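Purine nucleoside phosphorylase (Thermus thermophilus, PDB 6TK9) probably catalyses the reversible phosphorolysis of purine nucleosides such as inosine and guanosine to the free base and ribose 1-phosphate. Local coordinates at residues V38-E43 with R63-R68; G67-K72 with Y263-L268. One frame throughout, in Å; residues are numbered along the deposited sequence.

Followed from the N terminus, the chain first lays down residues 38-43, then returns after 19 intervening residues, almost all of them loop, to close interaction 1 as an antiparallel pair with residues 63-68. The second contact begins where the first ends: Gly67 and Arg68 belong to both, and the tight turn that follows them meets residues 263-268, 190 residues further on. Interaction 2 thus closes a far longer loop, which starts on the segment that closes interaction 1; the two loops follow one another, neither nested nor crossing. The centres lie about 13 Å apart, and Val38 CG2 approaches Leu69 CD1 at 4.1 Å. Together the contacts tie strand 39-45, through strand 63-66 and the turn, to helix 257-270.

Interaction 1 of 2, residues V38-E43 with R63-R68; sequences VEKVAE and RLVLGR
Residues 38-43 and 63-68 run antiparallel, Glu39 pairing with Arg68 through two backbone hydrogen bonds and Ala42 with Leu66 further along. Between these pairs the register slips by one residue. Val41 N and Ala42 N both donate to Leu66 O, at 2.9 and 3.2 Å, which makes this a classic beta bulge; on its other side strand 63-66 pairs antiparallel with strand 72-78 of the mixed sheet. Val41 CG1, set between its own backbone N and carbonyl carbon (chi1 56°), lies close against Leu66 O at 3.1 Å, with Leu66 CB 4.0 Å away. On the face carrying Val65, its CG1 is met by Lys40 CD at 3.6 Å and by Val38 CG1 at 3.9 Å. The bent chain of Lys40 slants across Val65, and Lys40 NZ donates to Val38 O. Glu43 reaches out extended, and its OE2 takes a hydrogen bond from Arg63 NH1 (2.8 Å), a salt bridge lying in the guanidinium plane but above that of the carboxylate, the two planes standing 86° apart. An alanine in place of Arg63 would probably leave the Glu43 carboxylate without this charged mate and freer to turn. Glu39 and Arg68 lie side by side, Glu39 OE1 resting 3.6 Å from Arg68 CB.

Interaction 2 of 2, residues G67-K72 with Y263-L268; sequences GRLEGK and YVRGIL
The guanidinium of Arg265 has Leu69 over one face and Glu70 at its edge. Leu69 CD1 lies 3.8 Å from Arg265 NH2 and is nearly as close to NH1 and CZ, a methyl laid over the flat group. In the guanidinium plane, Glu70 OE1 meets Arg265 NH1 at 3.4 Å, a salt bridge whose hydrogen bond is weak, with carboxylate and guanidinium planes 73° apart. The same oxygen also runs close to the aliphatic part of the arginine, 3.5 Å from Arg265 CB. The bend at chi2 (75°) turns Glu70 CD back to within 4.0 Å of Arg265 CB, and the glutamate crosses the extended arginine at about a right angle. Glu37 is the stronger partner, in a salt bridge with Arg265 NH2; with Glu70 as a weak second, it probably limits the guanidinium's rotation.

The motif presenting these groups is a type I' beta turn from Leu69 to Lys72, the tight hairpin joining strands 68-69 and 72-78, set against helix 257-270 near the C terminus. Next to the polar pair, Leu268 points from the helix toward the turn. Its CD2 is 3.6 Å from Leu69 CD2, the two leucines crossing at about a right angle, while Leu268 CB faces Glu70 CB more loosely. Leu69 also touches Leu34, and Leu268 reaches Leu108 of strand 106-115, which continues the apolar layer into the sheet. At the last position of the turn, the aliphatic chain of Lys72 passes Leu268 O, with CG at 3.3 Å, and carries NZ on to a salt bridge with the terminal carboxylate of Leu271.

Interaction 1 of 2, residues V38-E43 with R63-R68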
ATOM      1  N   VAL A  38      -1.459 -40.899  21.693  1.00 40.49           N
ATOM      2  CA  VAL A  38      -1.468 -41.907  20.589  1.00 44.02           C
ATOM      3  C   VAL A  38      -1.246 -43.309  21.175  1.00 42.23           C
ATOM      4  O   VAL A  38      -0.356 -43.454  22.015  1.00 47.19           O
ATOM      5  CB  VAL A  38      -0.440 -41.587  19.485  1.00 43.25           C
ATOM      6  CG1 VAL A  38      -0.422 -42.658  18.405  1.00 44.24           C
ATOM      7  CG2 VAL A  38      -0.689 -40.223  18.868  1.00 44.69           C
ATOM      8  N   GLU A  39      -2.052 -44.282  20.736  1.00 42.82           N
ATOM      9  CA  GLU A  39      -1.833 -45.735  20.936  1.00 43.83           C
ATOM     10  C   GLU A  39      -0.627 -46.117  20.094  1.00 42.14           C
ATOM     11  O   GLU A  39      -0.814 -46.337  18.900  1.00 40.20           O
ATOM     12  CB  GLU A  39      -3.054 -46.565  20.534  1.00 45.14           C
ATOM     13  CG  GLU A  39      -2.975 -48.030  20.943  1.00 41.48           C
ATOM     14  CD  GLU A  39      -3.995 -48.913  20.246  1.00 44.91           C
ATOM     15  OE1 GLU A  39      -4.919 -48.373  19.591  1.00 45.07           O
ATOM     16  OE2 GLU A  39      -3.855 -50.134  20.340  1.00 48.07           O
ATOM     17  N   LYS A  40       0.546 -46.135  20.723  1.00 44.07           N
ATOM     18  CA  LYS A  40       1.863 -46.296  20.067  1.00 49.50           C
ATOM     19  C   LYS A  40       1.960 -47.719  19.504  1.00 47.23           C
ATOM     20  O   LYS A  40       1.591 -48.649  20.217  1.00 48.77           O
ATOM     21  CB  LYS A  40       2.981 -45.994  21.077  1.00 54.91           C
ATOM     22  CG  LYS A  40       3.667 -44.634  20.947  1.00 55.82           C
ATOM     23  CD  LYS A  40       2.804 -43.442  21.293  1.00 59.01           C
ATOM     24  CE  LYS A  40       3.141 -42.770  22.609  1.00 58.14           C
ATOM     25  NZ  LYS A  40       1.925 -42.592  23.447  1.00 58.01           N
ATOM     26  N   VAL A  41       2.430 -47.871  18.264  1.00 49.79           N
ATOM     27  CA  VAL A  41       2.970 -49.160  17.728  1.00 46.95           C
ATOM     28  C   VAL A  41       4.491 -49.007  17.532  1.00 45.61           C
ATOM     29  O   VAL A  41       5.219 -49.991  17.755  1.00 43.27           O
ATOM     30  CB  VAL A  41       2.216 -49.594  16.453  1.00 48.94           C
ATOM     31  CG1 VAL A  41       2.234 -48.528  15.375  1.00 52.35           C
ATOM     32  CG2 VAL A  41       2.731 -50.907  15.896  1.00 52.74           C
ATOM     33  N   ALA A  42       4.976 -47.801  17.209  1.00 44.65           N
ATOM     34  CA  ALA A  42       6.421 -47.462  17.156  1.00 45.51           C
ATOM     35  C   ALA A  42       6.648 -46.046  17.685  1.00 46.88           C
ATOM     36  O   ALA A  42       5.734 -45.210  17.557  1.00 48.53           O
ATOM     37  CB  ALA A  42       6.940 -47.562  15.745  1.00 49.10           C
ATOM     38  N   GLU A  43       7.831 -45.812  18.255  1.00 44.84           N
ATOM     39  CA  GLU A  43       8.301 -44.506  18.780  1.00 50.80           C
ATOM     40  C   GLU A  43       9.817 -44.434  18.536  1.00 55.44           C
ATOM     41  O   GLU A  43      10.577 -44.960  19.378  1.00 60.90           O
ATOM     42  CB  GLU A  43       7.913 -44.334  20.255  1.00 52.19           C
ATOM     43  CG  GLU A  43       8.496 -43.082  20.915  1.00 56.53           C
ATOM     44  CD  GLU A  43       7.822 -42.609  22.203  1.00 59.11           C
ATOM     45  OE1 GLU A  43       6.918 -43.310  22.686  1.00 62.85           O
ATOM     46  OE2 GLU A  43       8.202 -41.529  22.722  1.00 59.38           O
ATOM     47  N   ARG A  63      10.703 -36.975  17.996  1.00 47.92           N
ATOM     48  CA  ARG A  63      10.314 -38.400  18.052  1.00 47.55           C
ATOM     49  C   ARG A  63       9.279 -38.671  16.970  1.00 46.96           C
ATOM     50  O   ARG A  63       8.263 -37.990  16.957  1.00 53.03           O
ATOM     51  CB  ARG A  63       9.736 -38.729  19.430  1.00 52.43           C
ATOM     52  CG  ARG A  63      10.674 -38.417  20.586  1.00 55.44           C
ATOM     53  CD  ARG A  63      10.473 -39.371  21.741  1.00 65.52           C
ATOM     54  NE  ARG A  63      11.730 -39.730  22.385  1.00 77.30           N
ATOM     55  CZ  ARG A  63      11.870 -40.683  23.306  1.00 89.98           C
ATOM     56  NH1 ARG A  63      10.825 -41.393  23.715  1.00 93.82           N
ATOM     57  NH2 ARG A  63      13.066 -40.918  23.819  1.00 92.43           N
ATOM     58  N   LEU A  64       9.530 -39.632  16.089  1.00 49.24           N
ATOM     59  CA  LEU A  64       8.510 -40.093  15.120  1.00 49.12           C
ATOM     60  C   LEU A  64       7.620 -41.127  15.820  1.00 52.05           C
ATOM     61  O   LEU A  64       8.160 -42.093  16.372  1.00 50.88           O
ATOM     62  CB  LEU A  64       9.186 -40.682  13.879  1.00 46.41           C
ATOM     63  CG  LEU A  64       8.223 -40.923  12.718  1.00 48.04           C
ATOM     64  CD1 LEU A  64       7.718 -39.594  12.176  1.00 51.60           C
ATOM     65  CD2 LEU A  64       8.872 -41.746  11.617  1.00 45.83           C
ATOM     66  N   VAL A  65       6.303 -40.931  15.798  1.00 50.04           N
ATOM     67  CA  VAL A  65       5.316 -41.830  16.458  1.00 48.10           C
ATOM     68  C   VAL A  65       4.363 -42.369  15.390  1.00 52.05           C
ATOM     69  O   VAL A  65       3.695 -41.555  14.736  1.00 53.76           O
ATOM     70  CB  VAL A  65       4.554 -41.084  17.564  1.00 45.75           C
ATOM     71  CG1 VAL A  65       3.373 -41.888  18.065  1.00 47.50           C
ATOM     72  CG2 VAL A  65       5.462 -40.691  18.716  1.00 44.27           C
ATOM     73  N   LEU A  66       4.324 -43.692  15.219  1.00 52.94           N
ATOM     74  CA  LEU A  66       3.299 -44.408  14.418  1.00 50.07           C
ATOM     75  C   LEU A  66       2.298 -45.039  15.382  1.00 48.25           C
ATOM     76  O   LEU A  66       2.733 -45.613  16.405  1.00 48.17           O
ATOM     77  CB  LEU A  66       3.978 -45.464  13.547  1.00 51.33           C
ATOM     78  CG  LEU A  66       4.793 -44.907  12.379  1.00 52.04           C
ATOM     79  CD1 LEU A  66       6.234 -45.366  12.459  1.00 57.02           C
ATOM     80  CD2 LEU A  66       4.192 -45.299  11.043  1.00 50.36           C
ATOM     81  N   GLY A  67       1.006 -44.918  15.078  1.00 46.87           N
ATOM     82  CA  GLY A  67      -0.053 -45.454  15.946  1.00 44.28           C
ATOM     83  C   GLY A  67      -1.460 -45.049  15.551  1.00 44.13           C
ATOM     84  O   GLY A  67      -1.734 -44.750  14.369  1.00 40.60           O
ATOM     85  N   ARG A  68      -2.350 -45.106  16.535  1.00 47.11           N
ATOM     86  CA  ARG A  68      -3.807 -44.906  16.359  1.00 48.92           C
ATOM     87  C   ARG A  68      -4.184 -43.707  17.233  1.00 43.81           C
ATOM     88  O   ARG A  68      -3.754 -43.661  18.393  1.00 40.03           O
ATOM     89  CB  ARG A  68      -4.533 -46.210  16.706  1.00 52.02           C
ATOM     90  CG  ARG A  68      -5.939 -46.341  16.143  1.00 53.23           C
ATOM     91  CD  ARG A  68      -6.405 -47.788  16.155  1.00 53.51           C
ATOM     92  NE  ARG A  68      -5.786 -48.509  15.049  1.00 58.46           N
ATOM     93  CZ  ARG A  68      -6.202 -48.472  13.774  1.00 61.59           C
ATOM     94  NH1 ARG A  68      -5.548 -49.146  12.840  1.00 59.46           N
ATOM     95  NH2 ARG A  68      -7.258 -47.750  13.422  1.00 61.54           N
TER

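Interaction 2 of 2, residues G67-K72 with Y263-L268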
ATOM      1  N   GLY A  67       1.006 -44.918  15.078  1.00 46.87           N
ATOM      2  CA  GLY A  67      -0.053 -45.454  15.946  1.00 44.28           C
ATOM      3  C   GLY A  67      -1.460 -45.049  15.551  1.00 44.13           C
ATOM      4  O   GLY A  67      -1.734 -44.750  14.369  1.00 40.60           O
ATOM      5  N   ARG A  68      -2.350 -45.106  16.535  1.00 47.11           N
ATOM      6  CA  ARG A  68      -3.807 -44.906  16.359  1.00 48.92           C
ATOM      7  C   ARG A  68      -4.184 -43.707  17.233  1.00 43.81           C
ATOM      8  O   ARG A  68      -3.754 -43.661  18.393  1.00 40.03           O
ATOM      9  CB  ARG A  68      -4.533 -46.210  16.706  1.00 52.02           C
ATOM     10  CG  ARG A  68      -5.939 -46.341  16.143  1.00 53.23           C
ATOM     11  CD  ARG A  68      -6.405 -47.788  16.155  1.00 53.51           C
ATOM     12  NE  ARG A  68      -5.786 -48.509  15.049  1.00 58.46           N
ATOM     13  CZ  ARG A  68      -6.202 -48.472  13.774  1.00 61.59           C
ATOM     14  NH1 ARG A  68      -5.548 -49.146  12.840  1.00 59.46           N
ATOM     15  NH2 ARG A  68      -7.258 -47.750  13.422  1.00 61.54           N
ATOM     16  N   LEU A  69      -4.858 -42.727  16.645  1.00 41.08           N
ATOM     17  CA  LEU A  69      -5.375 -41.525  17.339  1.00 39.44           C
ATOM     18  C   LEU A  69      -6.767 -41.295  16.745  1.00 39.69           C
ATOM     19  O   LEU A  69      -6.879 -41.471  15.529  1.00 38.08           O
ATOM     20  CB  LEU A  69      -4.411 -40.363  17.096  1.00 40.69           C
ATOM     21  CG  LEU A  69      -4.727 -39.054  17.806  1.00 45.26           C
ATOM     22  CD1 LEU A  69      -4.635 -39.209  19.315  1.00 47.75           C
ATOM     23  CD2 LEU A  69      -3.787 -37.960  17.322  1.00 51.01           C
ATOM     24  N   GLU A  70      -7.785 -41.076  17.586  1.00 40.08           N
ATOM     25  CA  GLU A  70      -9.210 -40.885  17.198  1.00 44.42           C
ATOM     26  C   GLU A  70      -9.605 -41.993  16.204  1.00 44.27           C
ATOM     27  O   GLU A  70     -10.461 -41.750  15.327  1.00 48.99           O
ATOM     28  CB  GLU A  70      -9.416 -39.444  16.712  1.00 39.74           C
ATOM     29  CG  GLU A  70     -10.864 -39.009  16.629  1.00 41.65           C
ATOM     30  CD  GLU A  70     -11.589 -38.696  17.929  1.00 45.33           C
ATOM     31  OE1 GLU A  70     -10.908 -38.468  18.941  1.00 45.95           O
ATOM     32  OE2 GLU A  70     -12.857 -38.671  17.920  1.00 51.63           O
ATOM     33  N   GLY A  71      -9.032 -43.188  16.375  1.00 48.55           N
ATOM     34  CA  GLY A  71      -9.331 -44.384  15.561  1.00 49.44           C
ATOM     35  C   GLY A  71      -8.680 -44.375  14.185  1.00 50.31           C
ATOM     36  O   GLY A  71      -8.929 -45.302  13.428  1.00 53.28           O
ATOM     37  N   LYS A  72      -7.866 -43.376  13.857  1.00 57.74           N
ATOM     38  CA  LYS A  72      -7.155 -43.302  12.558  1.00 57.97           C
ATOM     39  C   LYS A  72      -5.735 -43.824  12.734  1.00 53.21           C
ATOM     40  O   LYS A  72      -5.097 -43.561  13.753  1.00 50.54           O
ATOM     41  CB  LYS A  72      -7.154 -41.862  12.043  1.00 64.07           C
ATOM     42  CG  LYS A  72      -8.531 -41.319  11.687  1.00 74.75           C
ATOM     43  CD  LYS A  72      -9.153 -41.943  10.446  1.00 82.18           C
ATOM     44  CE  LYS A  72     -10.636 -42.200  10.622  1.00 87.47           C
ATOM     45  NZ  LYS A  72     -11.172 -43.062   9.543  1.00 88.05           N
ATOM     46  N   TYR A 263      -9.886 -30.086  18.850  1.00 46.92           N
ATOM     47  CA  TYR A 263     -10.141 -29.603  17.471  1.00 46.04           C
ATOM     48  C   TYR A 263      -9.451 -30.572  16.507  1.00 42.79           C
ATOM     49  O   TYR A 263     -10.115 -31.066  15.566  1.00 39.84           O
ATOM     50  CB  TYR A 263      -9.771 -28.118  17.321  1.00 50.39           C
ATOM     51  CG  TYR A 263     -10.028 -27.560  15.942  1.00 46.95           C
ATOM     52  CD1 TYR A 263     -11.309 -27.471  15.425  1.00 47.19           C
ATOM     53  CD2 TYR A 263      -8.983 -27.152  15.134  1.00 49.97           C
ATOM     54  CE1 TYR A 263     -11.547 -27.002  14.141  1.00 47.20           C
ATOM     55  CE2 TYR A 263      -9.203 -26.649  13.859  1.00 50.08           C
ATOM     56  CZ  TYR A 263     -10.489 -26.574  13.356  1.00 48.21           C
ATOM     57  OH  TYR A 263     -10.685 -26.111  12.089  1.00 42.55           O
ATOM     58  N   VAL A 264      -8.177 -30.892  16.750  1.00 43.38           N
ATOM     59  CA  VAL A 264      -7.388 -31.760  15.825  1.00 40.53           C
ATOM     60  C   VAL A 264      -8.110 -33.100  15.724  1.00 41.30           C
ATOM     61  O   VAL A 264      -8.304 -33.603  14.585  1.00 38.96           O
ATOM     62  CB  VAL A 264      -5.931 -31.935  16.285  1.00 44.76           C
ATOM     63  CG1 VAL A 264      -5.207 -32.966  15.433  1.00 43.13           C
ATOM     64  CG2 VAL A 264      -5.166 -30.615  16.268  1.00 48.11           C
ATOM     65  N   ARG A 265      -8.518 -33.634  16.882  1.00 46.58           N
ATOM     66  CA  ARG A 265      -9.273 -34.918  17.002  1.00 47.41           C
ATOM     67  C   ARG A 265     -10.559 -34.813  16.172  1.00 46.24           C
ATOM     68  O   ARG A 265     -10.814 -35.739  15.380  1.00 46.38           O
ATOM     69  CB  ARG A 265      -9.593 -35.245  18.465  1.00 48.80           C
ATOM     70  CG  ARG A 265      -8.423 -35.789  19.277  1.00 46.75           C
ATOM     71  CD  ARG A 265      -8.799 -35.815  20.747  1.00 47.98           C
ATOM     72  NE  ARG A 265      -7.752 -36.402  21.568  1.00 48.22           N
ATOM     73  CZ  ARG A 265      -7.473 -37.700  21.630  1.00 47.10           C
ATOM     74  NH1 ARG A 265      -8.155 -38.574  20.905  1.00 49.17           N
ATOM     75  NH2 ARG A 265      -6.501 -38.124  22.419  1.00 46.71           N
ATOM     76  N   GLY A 266     -11.320 -33.724  16.347  1.00 45.61           N
ATOM     77  CA  GLY A 266     -12.545 -33.437  15.574  1.00 46.68           C
ATOM     78  C   GLY A 266     -12.325 -33.630  14.082  1.00 46.99           C
ATOM     79  O   GLY A 266     -13.113 -34.362  13.449  1.00 47.46           O
ATOM     80  N   ILE A 267     -11.264 -33.019  13.553  1.00 45.54           N
ATOM     81  CA  ILE A 267     -10.865 -33.100  12.118  1.00 44.51           C
ATOM     82  C   ILE A 267     -10.480 -34.548  11.776  1.00 45.26           C
ATOM     83  O   ILE A 267     -11.072 -35.103  10.833  1.00 44.71           O
ATOM     84  CB  ILE A 267      -9.725 -32.100  11.839  1.00 42.82           C
ATOM     85  CG1 ILE A 267     -10.241 -30.662  11.916  1.00 44.25           C
ATOM     86  CG2 ILE A 267      -9.039 -32.401  10.516  1.00 41.03           C
ATOM     87  CD1 ILE A 267      -9.189 -29.644  12.301  1.00 47.62           C
ATOM     88  N   LEU A 268      -9.517 -35.128  12.498  1.00 45.68           N
ATOM     89  CA  LEU A 268      -9.070 -36.542  12.327  1.00 46.75           C
ATOM     90  C   LEU A 268     -10.269 -37.479  12.164  1.00 43.25           C
ATOM     91  O   LEU A 268     -10.162 -38.424  11.361  1.00 47.18           O
ATOM     92  CB  LEU A 268      -8.238 -36.992  13.534  1.00 50.67           C
ATOM     93  CG  LEU A 268      -6.775 -37.321  13.253  1.00 53.10           C
ATOM     94  CD1 LEU A 268      -6.055 -36.133  12.650  1.00 57.81           C
ATOM     95  CD2 LEU A 268      -6.079 -37.740  14.535  1.00 58.57           C
TER